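Local coordinates for protein putative peptidase (Chlamydophila abortus, PDB 3CE2) that probably acts as a zinc-dependent oligopeptidase of the M3B (PepF) family that degrades small bioactive peptides, at residues 423-426 with 427-430; 269-273 with 274-278; 433-436 with 437-441; 558-561 with 562-566. All blocks are in the same frame, centred on the assembly; numbering follows the deposited sequence.

Contact 1 of 4, residues 423-426 with 427-430. With ZN (zinc ion), chain D.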
ATOM      1  N   GLN A 423     -15.045   4.044  -0.719  1.00 43.54           N
ATOM      2  CA  GLN A 423     -13.767   3.389  -0.605  1.00 41.08           C
ATOM      3  C   GLN A 423     -12.745   4.108  -1.474  1.00 38.24           C
ATOM      4  O   GLN A 423     -12.888   4.130  -2.692  1.00 42.62           O
ATOM      5  CB  GLN A 423     -13.884   1.927  -1.053  1.00 40.87           C
ATOM      6  CG  GLN A 423     -12.557   1.192  -0.954  1.00 50.50           C
ATOM      7  CD  GLN A 423     -11.937   1.343   0.441  1.00 54.05           C
ATOM      8  OE1 GLN A 423     -10.944   2.066   0.633  1.00 51.79           O
ATOM      9  NE2 GLN A 423     -12.557   0.699   1.429  1.00 50.00           N
ATOM     10  N   TYR A 424     -11.713   4.697  -0.872  1.00 41.22           N
ATOM     11  CA  TYR A 424     -10.670   5.383  -1.657  1.00 37.56           C
ATOM     12  C   TYR A 424      -9.817   4.342  -2.346  1.00 40.01           C
ATOM     13  O   TYR A 424      -9.669   3.250  -1.842  1.00 45.36           O
ATOM     14  CB  TYR A 424      -9.829   6.283  -0.777  1.00 39.22           C
ATOM     15  CG  TYR A 424      -9.474   5.676   0.549  1.00 44.92           C
ATOM     16  CD1 TYR A 424      -8.468   4.712   0.656  1.00 45.92           C
ATOM     17  CD2 TYR A 424     -10.138   6.067   1.705  1.00 43.57           C
ATOM     18  CE1 TYR A 424      -8.153   4.158   1.884  1.00 47.37           C
ATOM     19  CE2 TYR A 424      -9.827   5.520   2.943  1.00 43.10           C
ATOM     20  CZ  TYR A 424      -8.839   4.569   3.030  1.00 47.18           C
ATOM     21  OH  TYR A 424      -8.540   4.027   4.274  1.00 47.81           O
ATOM     22  N   PRO A 425      -9.258   4.658  -3.513  1.00 42.86           N
ATOM     23  CA  PRO A 425      -8.526   3.572  -4.169  1.00 47.14           C
ATOM     24  C   PRO A 425      -7.150   3.353  -3.527  1.00 48.95           C
ATOM     25  O   PRO A 425      -6.726   4.150  -2.673  1.00 41.28           O
ATOM     26  CB  PRO A 425      -8.364   4.079  -5.604  1.00 42.65           C
ATOM     27  CG  PRO A 425      -8.239   5.560  -5.453  1.00 40.22           C
ATOM     28  CD  PRO A 425      -9.177   5.914  -4.274  1.00 45.60           C
ATOM     29  N   ILE A 426      -6.472   2.280  -3.943  1.00 53.00           N
ATOM     30  CA  ILE A 426      -5.186   1.876  -3.350  1.00 51.95           C
ATOM     31  C   ILE A 426      -4.150   2.988  -3.494  1.00 49.69           C
ATOM     32  O   ILE A 426      -3.400   3.283  -2.570  1.00 49.63           O
ATOM     33  CB  ILE A 426      -4.640   0.585  -3.998  1.00 54.54           C
ATOM     34  CG1 ILE A 426      -5.601  -0.595  -3.774  1.00 59.09           C
ATOM     35  CG2 ILE A 426      -3.236   0.262  -3.469  1.00 58.09           C
ATOM     36  CD1 ILE A 426      -5.509  -1.247  -2.376  1.00 62.18           C
ATOM     37  N   PHE A 427      -4.133   3.602  -4.669  1.00 41.27           N
ATOM     38  CA  PHE A 427      -3.292   4.742  -4.935  1.00 42.16           C
ATOM     39  C   PHE A 427      -3.326   5.788  -3.805  1.00 43.37           C
ATOM     40  O   PHE A 427      -2.390   6.530  -3.634  1.00 42.97           O
ATOM     41  CB  PHE A 427      -3.735   5.376  -6.262  1.00 44.88           C
ATOM     42  CG  PHE A 427      -2.867   6.509  -6.720  1.00 48.66           C
ATOM     43  CD1 PHE A 427      -1.949   6.327  -7.742  1.00 44.21           C
ATOM     44  CD2 PHE A 427      -2.960   7.759  -6.126  1.00 44.79           C
ATOM     45  CE1 PHE A 427      -1.141   7.365  -8.158  1.00 41.20           C
ATOM     46  CE2 PHE A 427      -2.152   8.783  -6.535  1.00 44.80           C
ATOM     47  CZ  PHE A 427      -1.237   8.585  -7.556  1.00 43.11           C
ATOM     48  N   LEU A 428      -4.402   5.872  -3.034  1.00 47.63           N
ATOM     49  CA  LEU A 428      -4.457   6.901  -1.986  1.00 45.80           C
ATOM     50  C   LEU A 428      -4.406   6.321  -0.581  1.00 43.56           C
ATOM     51  O   LEU A 428      -4.438   7.056   0.394  1.00 46.52           O
ATOM     52  CB  LEU A 428      -5.726   7.755  -2.103  1.00 42.28           C
ATOM     53  CG  LEU A 428      -6.062   8.611  -3.326  1.00 41.53           C
ATOM     54  CD1 LEU A 428      -7.435   9.240  -3.104  1.00 38.67           C
ATOM     55  CD2 LEU A 428      -4.999   9.702  -3.560  1.00 40.52           C
ATOM     56  N   ALA A 429      -4.329   5.003  -0.468  1.00 43.68           N
ATOM     57  CA  ALA A 429      -4.496   4.353   0.840  1.00 42.75           C
ATOM     58  C   ALA A 429      -3.314   4.456   1.788  1.00 38.89           C
ATOM     59  O   ALA A 429      -3.416   4.060   2.941  1.00 49.14           O
ATOM     60  CB  ALA A 429      -4.885   2.884   0.658  1.00 44.68           C
ATOM     61  N   GLU A 430      -2.179   4.940   1.324  1.00 40.26           N
ATOM     62  CA  GLU A 430      -1.043   5.015   2.231  1.00 45.41           C
ATOM     63  C   GLU A 430      -0.757   6.440   2.741  1.00 42.37           C
ATOM     64  O   GLU A 430       0.043   6.630   3.654  1.00 50.09           O
ATOM     65  CB  GLU A 430       0.210   4.339   1.624  1.00 46.58           C
ATOM     66  CG  GLU A 430       0.349   2.817   1.919  1.00 56.24           C
ATOM     67  CD  GLU A 430       0.481   2.462   3.428  1.00 67.78           C
ATOM     68  OE1 GLU A 430       1.449   2.889   4.109  1.00 75.25           O
ATOM     69  OE2 GLU A 430      -0.379   1.722   3.940  1.00 66.68           O
TER
HETATM   70 ZN    ZN D 703      -0.905   0.917   6.227  1.00 77.55          ZN
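Pro-425 and Leu-428 meet in the loop between helices 394-416 and 431-447, which folds into two overlapping i to i+3 turns and ends on Glu-430. With His-402 and His-406 of the HExxH motif this glutamate holds a zinc ion, probably the catalytic metal, as in other HExxH metallopeptidases. Backbone hydrogen bonds set the turns. Leu-428 N donates to Pro-425 O at 2.9 Å and Ala-429 N to Ile-426 O at 2.9 Å; in both the donor stands well above the plane of the carbonyl, 49° out in the first and 59° in the second.

Apolar side chains meet beside these turns. Pro-425 CD lies 3.9 Å from Leu-428 CD1, the proline ring and the leucine branch crossing at a slant. Tyr-424 CG sits between the backbone N and the carbonyl carbon (chi1 42°), which turns the edge of the ring toward Ala-429: Ala-429 CB comes up near the ring plane, 3.7 Å from Tyr-424 CE1. The same ring also stacks on His-409 of helix 394-416. The ring of Phe-427, its CG anti to the backbone N, ends away from residues 423-426 and packs on helices 536-553 and 575-581.

The last residue of the loop binds metal. The Glu-430 side chain bends at chi2, and a single carboxylate oxygen does the binding: His-402 and His-406 supply the other protein ligands, while Glu-430 OE2 reaches the zinc at 2.5 Å and Glu-430 OE1 stays 3.7 Å from it.

Contact 2 of 4, residues 269-273 with 274-278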
ATOM      1  N   ALA A 269      -1.164   0.823 -20.184  1.00 46.96           N
ATOM      2  CA  ALA A 269      -2.071  -0.251 -19.787  1.00 48.13           C
ATOM      3  C   ALA A 269      -2.294  -0.251 -18.282  1.00 43.93           C
ATOM      4  O   ALA A 269      -3.411  -0.413 -17.819  1.00 47.53           O
ATOM      5  CB  ALA A 269      -1.557  -1.621 -20.260  1.00 37.20           C
ATOM      6  N   ALA A 270      -1.223  -0.062 -17.529  1.00 45.24           N
ATOM      7  CA  ALA A 270      -1.298  -0.064 -16.072  1.00 44.16           C
ATOM      8  C   ALA A 270      -1.855   1.227 -15.475  1.00 44.02           C
ATOM      9  O   ALA A 270      -2.436   1.212 -14.401  1.00 51.20           O
ATOM     10  CB  ALA A 270       0.083  -0.355 -15.492  1.00 45.75           C
ATOM     11  N   LEU A 271      -1.668   2.345 -16.159  1.00 45.40           N
ATOM     12  CA  LEU A 271      -2.037   3.643 -15.598  1.00 44.89           C
ATOM     13  C   LEU A 271      -3.471   4.030 -15.912  1.00 44.38           C
ATOM     14  O   LEU A 271      -4.003   5.007 -15.374  1.00 50.29           O
ATOM     15  CB  LEU A 271      -1.107   4.738 -16.129  1.00 43.89           C
ATOM     16  CG  LEU A 271       0.353   4.739 -15.692  1.00 40.28           C
ATOM     17  CD1 LEU A 271       0.936   6.088 -15.986  1.00 43.07           C
ATOM     18  CD2 LEU A 271       0.496   4.446 -14.230  1.00 34.88           C
ATOM     19  N   TYR A 272      -4.104   3.260 -16.774  1.00 42.36           N
ATOM     20  CA  TYR A 272      -5.403   3.640 -17.307  1.00 49.11           C
ATOM     21  C   TYR A 272      -6.514   3.556 -16.271  1.00 52.05           C
ATOM     22  O   TYR A 272      -7.323   4.474 -16.136  1.00 56.18           O
ATOM     23  CB  TYR A 272      -5.741   2.771 -18.524  1.00 47.47           C
ATOM     24  CG  TYR A 272      -6.935   3.255 -19.306  1.00 49.07           C
ATOM     25  CD1 TYR A 272      -6.869   4.420 -20.085  1.00 48.34           C
ATOM     26  CD2 TYR A 272      -8.141   2.562 -19.253  1.00 45.85           C
ATOM     27  CE1 TYR A 272      -7.977   4.867 -20.798  1.00 47.64           C
ATOM     28  CE2 TYR A 272      -9.242   2.984 -19.973  1.00 48.21           C
ATOM     29  CZ  TYR A 272      -9.168   4.134 -20.741  1.00 50.54           C
ATOM     30  OH  TYR A 272     -10.296   4.523 -21.448  1.00 47.61           O
ATOM     31  N   HIS A 273      -6.559   2.441 -15.558  1.00 57.42           N
ATOM     32  CA  HIS A 273      -7.573   2.230 -14.555  1.00 59.50           C
ATOM     33  C   HIS A 273      -7.754   3.495 -13.711  1.00 56.77           C
ATOM     34  O   HIS A 273      -8.859   4.012 -13.559  1.00 58.26           O
ATOM     35  CB  HIS A 273      -7.193   1.026 -13.678  1.00 69.02           C
ATOM     36  CG  HIS A 273      -8.172   0.747 -12.575  1.00 82.17           C
ATOM     37  ND1 HIS A 273      -9.540   0.692 -12.784  1.00 84.87           N
ATOM     38  CD2 HIS A 273      -7.983   0.503 -11.254  1.00 82.94           C
ATOM     39  CE1 HIS A 273     -10.148   0.438 -11.637  1.00 84.22           C
ATOM     40  NE2 HIS A 273      -9.227   0.315 -10.695  1.00 86.36           N
ATOM     41  N   ASN A 274      -6.657   3.999 -13.175  1.00 56.47           N
ATOM     42  CA  ASN A 274      -6.683   5.178 -12.324  1.00 55.24           C
ATOM     43  C   ASN A 274      -6.604   6.473 -13.101  1.00 53.26           C
ATOM     44  O   ASN A 274      -6.501   7.551 -12.511  1.00 46.23           O
ATOM     45  CB  ASN A 274      -5.509   5.134 -11.368  1.00 57.22           C
ATOM     46  CG  ASN A 274      -5.787   4.294 -10.165  1.00 59.99           C
ATOM     47  OD1 ASN A 274      -4.877   3.667  -9.617  1.00 64.43           O
ATOM     48  ND2 ASN A 274      -7.051   4.283  -9.721  1.00 60.78           N
ATOM     49  N   ASN A 275      -6.621   6.361 -14.425  1.00 51.34           N
ATOM     50  CA  ASN A 275      -6.553   7.525 -15.279  1.00 47.74           C
ATOM     51  C   ASN A 275      -5.328   8.413 -15.026  1.00 50.89           C
ATOM     52  O   ASN A 275      -5.448   9.633 -14.926  1.00 49.96           O
ATOM     53  CB  ASN A 275      -7.795   8.363 -15.093  1.00 47.19           C
ATOM     54  CG  ASN A 275      -7.958   9.349 -16.198  1.00 53.44           C
ATOM     55  OD1 ASN A 275      -7.314   9.213 -17.236  1.00 57.91           O
ATOM     56  ND2 ASN A 275      -8.801  10.355 -15.996  1.00 51.64           N
ATOM     57  N   ILE A 276      -4.148   7.814 -14.932  1.00 46.54           N
ATOM     58  CA  ILE A 276      -2.948   8.590 -14.699  1.00 46.38           C
ATOM     59  C   ILE A 276      -2.207   8.864 -16.015  1.00 51.37           C
ATOM     60  O   ILE A 276      -1.964   7.950 -16.804  1.00 53.22           O
ATOM     61  CB  ILE A 276      -2.025   7.847 -13.746  1.00 48.43           C
ATOM     62  CG1 ILE A 276      -2.839   7.281 -12.569  1.00 44.80           C
ATOM     63  CG2 ILE A 276      -0.836   8.740 -13.312  1.00 46.33           C
ATOM     64  CD1 ILE A 276      -2.911   8.172 -11.404  1.00 42.73           C
ATOM     65  N   PRO A 277      -1.877  10.139 -16.277  1.00 50.34           N
ATOM     66  CA  PRO A 277      -1.120  10.451 -17.486  1.00 49.97           C
ATOM     67  C   PRO A 277       0.290   9.902 -17.339  1.00 48.68           C
ATOM     68  O   PRO A 277       0.874  10.002 -16.261  1.00 44.63           O
ATOM     69  CB  PRO A 277      -1.092  11.999 -17.509  1.00 43.29           C
ATOM     70  CG  PRO A 277      -2.086  12.432 -16.506  1.00 37.34           C
ATOM     71  CD  PRO A 277      -2.181  11.343 -15.486  1.00 42.78           C
ATOM     72  N   THR A 278       0.839   9.340 -18.410  1.00 52.33           N
ATOM     73  CA  THR A 278       2.170   8.750 -18.328  1.00 53.56           C
ATOM     74  C   THR A 278       3.159   9.811 -17.877  1.00 53.74           C
ATOM     75  O   THR A 278       4.202   9.506 -17.280  1.00 57.66           O
ATOM     76  CB  THR A 278       2.653   8.174 -19.668  1.00 52.99           C
ATOM     77  OG1 THR A 278       3.141   9.237 -20.487  1.00 54.58           O
ATOM     78  CG2 THR A 278       1.537   7.429 -20.395  1.00 49.85           C
TER
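Leu-271 and Ile-276 face each other across the end of helix 266-271, where the chain doubles back. Their beta carbons are 4.0 Å apart (Leu-271 CB to Ile-276 CB), and the leucine then runs alongside the onward chain. Its CG stands beside its own backbone N (chi1 -69°), a setting that carries Leu-271 CD1 over the backbone, 3.5 Å from Ile-276 O and 3.8 Å from Thr-278 CA. One methyl thus touches the chain on both sides of Pro-277, just where helix 278-289 begins. The isoleucine turns the rest of its side chain away from the helix end, and both residues pack on Tyr-536 of helix 536-553.

At the apex of the bend the polar side chains meet less closely. The His-273 ring and the Asn-274 amide slant past each other with planes 30° apart, and the nearest side-chain atoms, His-273 CD2 and Asn-274 ND2, are 4.2 Å from one another. Tyr-272 leaves the backbone away from residues 274-278; its ring makes a cation-pi contact with Arg-157, and its hydroxyl is hydrogen-bonded to the backbone carbonyl of that arginine.

Two backbone bonds fix the reversal. Ile-276 N reaches Leu-271 O at 2.8 Å in an almost straight bond (174°). Inside it, Asn-275 N bonds to Tyr-272 O at 2.6 Å, closing a type I beta turn. Asn-275 has a positive phi and takes the C-prime place, so the nested pair is a Schellman motif, the classic C-terminal cap that stops an alpha-helix.

Contact 3 of 4, residues 433-436 with 437-441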
ATOM      1  N   SER A 433      -1.953   7.315   6.639  1.00 41.17           N
ATOM      2  CA  SER A 433      -1.145   6.591   7.613  1.00 43.43           C
ATOM      3  C   SER A 433       0.279   7.144   7.680  1.00 45.75           C
ATOM      4  O   SER A 433       0.840   7.335   8.768  1.00 39.99           O
ATOM      5  CB  SER A 433      -1.105   5.116   7.247  1.00 44.05           C
ATOM      6  OG  SER A 433      -0.814   4.978   5.867  1.00 53.17           O
ATOM      7  N   THR A 434       0.850   7.410   6.504  1.00 44.84           N
ATOM      8  CA  THR A 434       2.220   7.875   6.403  1.00 40.52           C
ATOM      9  C   THR A 434       2.333   9.267   6.994  1.00 41.67           C
ATOM     10  O   THR A 434       3.245   9.542   7.784  1.00 40.02           O
ATOM     11  CB  THR A 434       2.704   7.855   4.941  1.00 43.79           C
ATOM     12  OG1 THR A 434       2.825   6.495   4.500  1.00 44.48           O
ATOM     13  CG2 THR A 434       4.050   8.522   4.813  1.00 39.38           C
ATOM     14  N   LEU A 435       1.392  10.136   6.639  1.00 43.38           N
ATOM     15  CA  LEU A 435       1.352  11.476   7.224  1.00 41.11           C
ATOM     16  C   LEU A 435       1.310  11.416   8.748  1.00 41.62           C
ATOM     17  O   LEU A 435       2.061  12.123   9.412  1.00 49.80           O
ATOM     18  CB  LEU A 435       0.181  12.296   6.680  1.00 39.31           C
ATOM     19  CG  LEU A 435       0.047  13.748   7.175  1.00 40.55           C
ATOM     20  CD1 LEU A 435      -0.548  14.660   6.104  1.00 36.80           C
ATOM     21  CD2 LEU A 435      -0.739  13.865   8.463  1.00 31.41           C
ATOM     22  N   ASN A 436       0.457  10.576   9.316  1.00 37.49           N
ATOM     23  CA  ASN A 436       0.474  10.391  10.773  1.00 42.42           C
ATOM     24  C   ASN A 436       1.827   9.920  11.331  1.00 43.34           C
ATOM     25  O   ASN A 436       2.285  10.440  12.337  1.00 46.66           O
ATOM     26  CB  ASN A 436      -0.661   9.471  11.248  1.00 39.67           C
ATOM     27  CG  ASN A 436      -1.992  10.181  11.313  1.00 41.23           C
ATOM     28  OD1 ASN A 436      -2.104  11.341  10.932  1.00 46.62           O
ATOM     29  ND2 ASN A 436      -3.016   9.487  11.781  1.00 41.35           N
ATOM     30  N   GLU A 437       2.467   8.941  10.696  1.00 44.61           N
ATOM     31  CA  GLU A 437       3.775   8.498  11.165  1.00 41.25           C
ATOM     32  C   GLU A 437       4.694   9.686  11.211  1.00 42.74           C
ATOM     33  O   GLU A 437       5.363   9.906  12.202  1.00 47.23           O
ATOM     34  CB  GLU A 437       4.398   7.494  10.221  1.00 46.81           C
ATOM     35  CG  GLU A 437       4.024   6.048  10.471  1.00 65.42           C
ATOM     36  CD  GLU A 437       4.336   5.164   9.262  1.00 71.96           C
ATOM     37  OE1 GLU A 437       5.532   4.924   8.984  1.00 75.21           O
ATOM     38  OE2 GLU A 437       3.381   4.731   8.578  1.00 76.68           O
ATOM     39  N   MET A 438       4.733  10.440  10.115  1.00 42.97           N
ATOM     40  CA  MET A 438       5.673  11.554   9.949  1.00 41.01           C
ATOM     41  C   MET A 438       5.430  12.682  10.936  1.00 39.99           C
ATOM     42  O   MET A 438       6.353  13.188  11.553  1.00 45.52           O
ATOM     43  CB  MET A 438       5.639  12.063   8.507  1.00 44.43           C
ATOM     44  CG  MET A 438       6.191  11.040   7.506  1.00 44.85           C
ATOM     45  SD  MET A 438       7.984  10.855   7.658  1.00 53.19           S
ATOM     46  CE  MET A 438       8.185   9.086   7.568  1.00 50.90           C
ATOM     47  N   LEU A 439       4.174  13.065  11.083  1.00 45.14           N
ATOM     48  CA  LEU A 439       3.760  14.039  12.071  1.00 41.84           C
ATOM     49  C   LEU A 439       4.224  13.642  13.465  1.00 43.62           C
ATOM     50  O   LEU A 439       4.755  14.462  14.199  1.00 45.77           O
ATOM     51  CB  LEU A 439       2.241  14.141  12.056  1.00 38.96           C
ATOM     52  CG  LEU A 439       1.574  15.266  12.852  1.00 40.45           C
ATOM     53  CD1 LEU A 439       2.414  16.572  12.885  1.00 35.44           C
ATOM     54  CD2 LEU A 439       0.162  15.505  12.294  1.00 32.69           C
ATOM     55  N   LEU A 440       3.993  12.392  13.848  1.00 45.55           N
ATOM     56  CA  LEU A 440       4.390  11.927  15.176  1.00 46.43           C
ATOM     57  C   LEU A 440       5.895  12.169  15.421  1.00 51.38           C
ATOM     58  O   LEU A 440       6.274  12.809  16.399  1.00 53.52           O
ATOM     59  CB  LEU A 440       4.032  10.458  15.330  1.00 42.95           C
ATOM     60  CG  LEU A 440       4.650   9.688  16.490  1.00 45.36           C
ATOM     61  CD1 LEU A 440       3.941  10.010  17.764  1.00 40.75           C
ATOM     62  CD2 LEU A 440       4.597   8.186  16.238  1.00 42.92           C
ATOM     63  N   MET A 441       6.745  11.663  14.529  1.00 50.73           N
ATOM     64  CA  MET A 441       8.179  11.947  14.573  1.00 53.82           C
ATOM     65  C   MET A 441       8.495  13.460  14.554  1.00 46.20           C
ATOM     66  O   MET A 441       9.290  13.950  15.349  1.00 52.34           O
ATOM     67  CB  MET A 441       8.911  11.233  13.435  1.00 55.86           C
ATOM     68  CG  MET A 441       9.139   9.741  13.639  1.00 57.19           C
ATOM     69  SD  MET A 441       9.713   8.984  12.085  1.00 64.44           S
ATOM     70  CE  MET A 441       9.312   7.267  12.400  1.00 65.01           C
TER
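Glu-437 runs back alongside Ser-433 and Thr-434, in the turn that follows the zinc ligand Glu-430. The close-packed part is the backbone and the buried side of the helix. Four successive i to i+4 hydrogen bonds run from Glu-437 N to Ser-433 O through Leu-440 N to Asn-436 O, and Leu-439 N to Leu-435 O is the straightest at 172°. Leu-435 CD2 and Leu-439 CD2 are 4.3 Å apart on this side. Asn-436 is buried too, its ND2 bonded to Ala-401 O and Tyr-348 OH. Met-438 CG touches Thr-434 O at 3.3 Å, its side chain bent at chi2 (-71°).

Thr-434 and Glu-437, only partly buried, form the more open side. Glu-437 CG keeps beside its own backbone N (chi1 -87°) and the chain extends beyond it, laying Glu-437 OE2 4.0 Å from Thr-434 CA. That oxygen accepts a bond from His-402 ND1, making Glu-437 a second-shell residue, consistent with holding the His-402 ring in its orientation. The Ser-433 and Thr-434 hydroxyls both bond to Glu-430 O.

Helix 431-447 packs against three helices and a loop: Ser-433 and Leu-440 face the HExxH helix 394-416, Thr-434 and Leu-435 meet helix 536-553, Met-438 and Met-441 touch helix 451-487, and Asn-436 and Leu-439 lie on the loop residues Leu-341 and Leu-344.

Contact 4 of 4, residues 558-561 with 562-566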
ATOM      1  N   ASN A 558      -5.243  27.486   3.742  1.00 70.26           N
ATOM      2  CA  ASN A 558      -5.940  26.517   4.564  1.00 66.12           C
ATOM      3  C   ASN A 558      -5.614  25.124   4.057  1.00 59.00           C
ATOM      4  O   ASN A 558      -6.369  24.499   3.320  1.00 59.56           O
ATOM      5  CB  ASN A 558      -7.445  26.829   4.797  1.00 68.08           C
ATOM      6  CG  ASN A 558      -8.234  27.031   3.515  1.00 72.13           C
ATOM      7  OD1 ASN A 558      -9.345  26.530   3.385  1.00 74.41           O
ATOM      8  ND2 ASN A 558      -7.678  27.774   2.574  1.00 74.21           N
ATOM      9  N   ALA A 559      -4.427  24.678   4.435  1.00 53.58           N
ATOM     10  CA  ALA A 559      -3.912  23.399   4.007  1.00 50.96           C
ATOM     11  C   ALA A 559      -4.591  22.315   4.811  1.00 51.00           C
ATOM     12  O   ALA A 559      -4.980  21.279   4.272  1.00 51.32           O
ATOM     13  CB  ALA A 559      -2.446  23.345   4.222  1.00 58.20           C
ATOM     14  N   LEU A 560      -4.744  22.572   6.105  1.00 43.39           N
ATOM     15  CA  LEU A 560      -5.480  21.679   6.977  1.00 42.11           C
ATOM     16  C   LEU A 560      -6.912  21.379   6.500  1.00 46.40           C
ATOM     17  O   LEU A 560      -7.338  20.211   6.470  1.00 50.28           O
ATOM     18  CB  LEU A 560      -5.500  22.240   8.384  1.00 35.53           C
ATOM     19  CG  LEU A 560      -6.213  21.291   9.327  1.00 39.99           C
ATOM     20  CD1 LEU A 560      -5.702  19.866   9.080  1.00 39.57           C
ATOM     21  CD2 LEU A 560      -5.981  21.741  10.779  1.00 39.10           C
ATOM     22  N   ASN A 561      -7.665  22.411   6.125  1.00 42.37           N
ATOM     23  CA  ASN A 561      -9.005  22.148   5.604  1.00 48.15           C
ATOM     24  C   ASN A 561      -8.937  21.262   4.406  1.00 38.31           C
ATOM     25  O   ASN A 561      -9.751  20.369   4.228  1.00 43.85           O
ATOM     26  CB  ASN A 561      -9.738  23.432   5.251  1.00 55.89           C
ATOM     27  CG  ASN A 561     -10.183  24.171   6.480  1.00 64.19           C
ATOM     28  OD1 ASN A 561     -10.938  23.635   7.290  1.00 63.80           O
ATOM     29  ND2 ASN A 561      -9.676  25.387   6.661  1.00 70.15           N
ATOM     30  N   SER A 562      -7.935  21.512   3.591  1.00 38.15           N
ATOM     31  CA  SER A 562      -7.726  20.747   2.390  1.00 41.05           C
ATOM     32  C   SER A 562      -7.422  19.269   2.659  1.00 42.42           C
ATOM     33  O   SER A 562      -7.990  18.373   2.008  1.00 42.38           O
ATOM     34  CB  SER A 562      -6.646  21.409   1.553  1.00 39.80           C
ATOM     35  OG  SER A 562      -7.235  22.444   0.773  1.00 45.80           O
ATOM     36  N   TYR A 563      -6.552  19.009   3.627  1.00 38.97           N
ATOM     37  CA  TYR A 563      -6.224  17.636   3.931  1.00 40.48           C
ATOM     38  C   TYR A 563      -7.494  16.971   4.428  1.00 45.06           C
ATOM     39  O   TYR A 563      -7.834  15.868   4.001  1.00 43.55           O
ATOM     40  CB  TYR A 563      -5.121  17.548   4.968  1.00 36.24           C
ATOM     41  CG  TYR A 563      -4.767  16.131   5.363  1.00 37.19           C
ATOM     42  CD1 TYR A 563      -4.346  15.214   4.421  1.00 36.07           C
ATOM     43  CD2 TYR A 563      -4.821  15.723   6.685  1.00 39.96           C
ATOM     44  CE1 TYR A 563      -4.033  13.934   4.772  1.00 30.57           C
ATOM     45  CE2 TYR A 563      -4.478  14.432   7.048  1.00 36.42           C
ATOM     46  CZ  TYR A 563      -4.087  13.553   6.085  1.00 34.68           C
ATOM     47  OH  TYR A 563      -3.758  12.268   6.435  1.00 39.30           O
ATOM     48  N   LEU A 564      -8.212  17.679   5.298  1.00 45.82           N
ATOM     49  CA  LEU A 564      -9.423  17.151   5.882  1.00 40.04           C
ATOM     50  C   LEU A 564     -10.433  16.853   4.793  1.00 41.67           C
ATOM     51  O   LEU A 564     -11.106  15.805   4.840  1.00 39.13           O
ATOM     52  CB  LEU A 564      -9.976  18.110   6.933  1.00 38.45           C
ATOM     53  CG  LEU A 564      -9.614  17.852   8.425  1.00 41.98           C
ATOM     54  CD1 LEU A 564      -8.517  16.807   8.684  1.00 35.69           C
ATOM     55  CD2 LEU A 564      -9.264  19.136   9.178  1.00 40.86           C
ATOM     56  N   ASN A 565     -10.516  17.742   3.795  1.00 40.49           N
ATOM     57  CA  ASN A 565     -11.439  17.544   2.660  1.00 39.60           C
ATOM     58  C   ASN A 565     -11.020  16.343   1.830  1.00 45.32           C
ATOM     59  O   ASN A 565     -11.864  15.585   1.315  1.00 43.95           O
ATOM     60  CB  ASN A 565     -11.491  18.760   1.752  1.00 43.65           C
ATOM     61  CG  ASN A 565     -12.334  19.889   2.320  1.00 48.65           C
ATOM     62  OD1 ASN A 565     -12.950  19.761   3.380  1.00 47.75           O
ATOM     63  ND2 ASN A 565     -12.357  21.014   1.609  1.00 50.87           N
ATOM     64  N   PHE A 566      -9.712  16.156   1.709  1.00 38.30           N
ATOM     65  CA  PHE A 566      -9.214  14.979   1.041  1.00 37.94           C
ATOM     66  C   PHE A 566      -9.698  13.706   1.780  1.00 36.10           C
ATOM     67  O   PHE A 566     -10.168  12.761   1.185  1.00 33.66           O
ATOM     68  CB  PHE A 566      -7.693  15.044   0.980  1.00 36.10           C
ATOM     69  CG  PHE A 566      -7.054  13.723   0.792  1.00 36.58           C
ATOM     70  CD1 PHE A 566      -6.952  13.168  -0.462  1.00 39.55           C
ATOM     71  CD2 PHE A 566      -6.554  13.031   1.870  1.00 34.82           C
ATOM     72  CE1 PHE A 566      -6.352  11.935  -0.640  1.00 41.05           C
ATOM     73  CE2 PHE A 566      -5.958  11.802   1.702  1.00 41.60           C
ATOM     74  CZ  PHE A 566      -5.859  11.249   0.446  1.00 39.99           C
TER
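Asn-558 O receives two bonds from a single residue, both weak: Ser-562 N and Ser-562 OG each lie 3.4 Å from Asn-558 O, one from the backbone and one from the hydroxyl. Asn-558 occupies the N-cap position of helix 559-567, but its own side chain forms no capping bond. Sounder bonds begin at the next residue, where Tyr-563 N meets Ala-559 O at 2.8 Å, followed by Leu-564 N with Leu-560 O and Asn-565 N with Asn-561 O, the regular i to i+4 pattern of an alpha-helix in its first turns. Ser-562 CB also lies against the first turn, beside Ala-559 O.

Leucines supply the apolar side. Leu-560 puts CG anti to its backbone N (chi1 -178°), which brings the branch forward along the helix, and Leu-560 CD1 reaches Leu-564 CD2 at 3.6 Å. The same Leu-564 CD2 is 3.5 Å from Leu-560 O, so one methyl group lies near both the branch and the carbonyl of the residue one turn earlier. Asn-561 and Asn-565, by contrast, are on the exposed side of the helix.

Another part of the helix is buried. Tyr-563 and Phe-566 both meet the ring of Phe-548 on helix 536-553; Tyr-563 also touches Ala-432 and Leu-435 of helix 431-447, while Phe-566 packs on Ile-431 of that helix and on Ile-578 and Leu-579 of helix 575-581.

Overall arrangement
Contact 1 is the hub, touching two of the others and running on in sequence toward the third. Phe-427 CE1 packs 3.8 Å from Ile-276 CD1 of contact 2, and Leu-428 CD1 lies 3.8 Å from Phe-566 CE1 of contact 4. Contact 3 follows the zinc-binding glutamate of contact 1 after a two-residue gap and meets contact 4 where Leu-435 CD1 approaches Tyr-563 CZ at 3.7 Å. Contact 1 supplies a zinc ligand and contact 3 a second-shell bond to His-402. Contact 4 touches both, whereas contact 2 stands apart from contacts 3 and 4, with nearest atoms about 16 and 12 Å away.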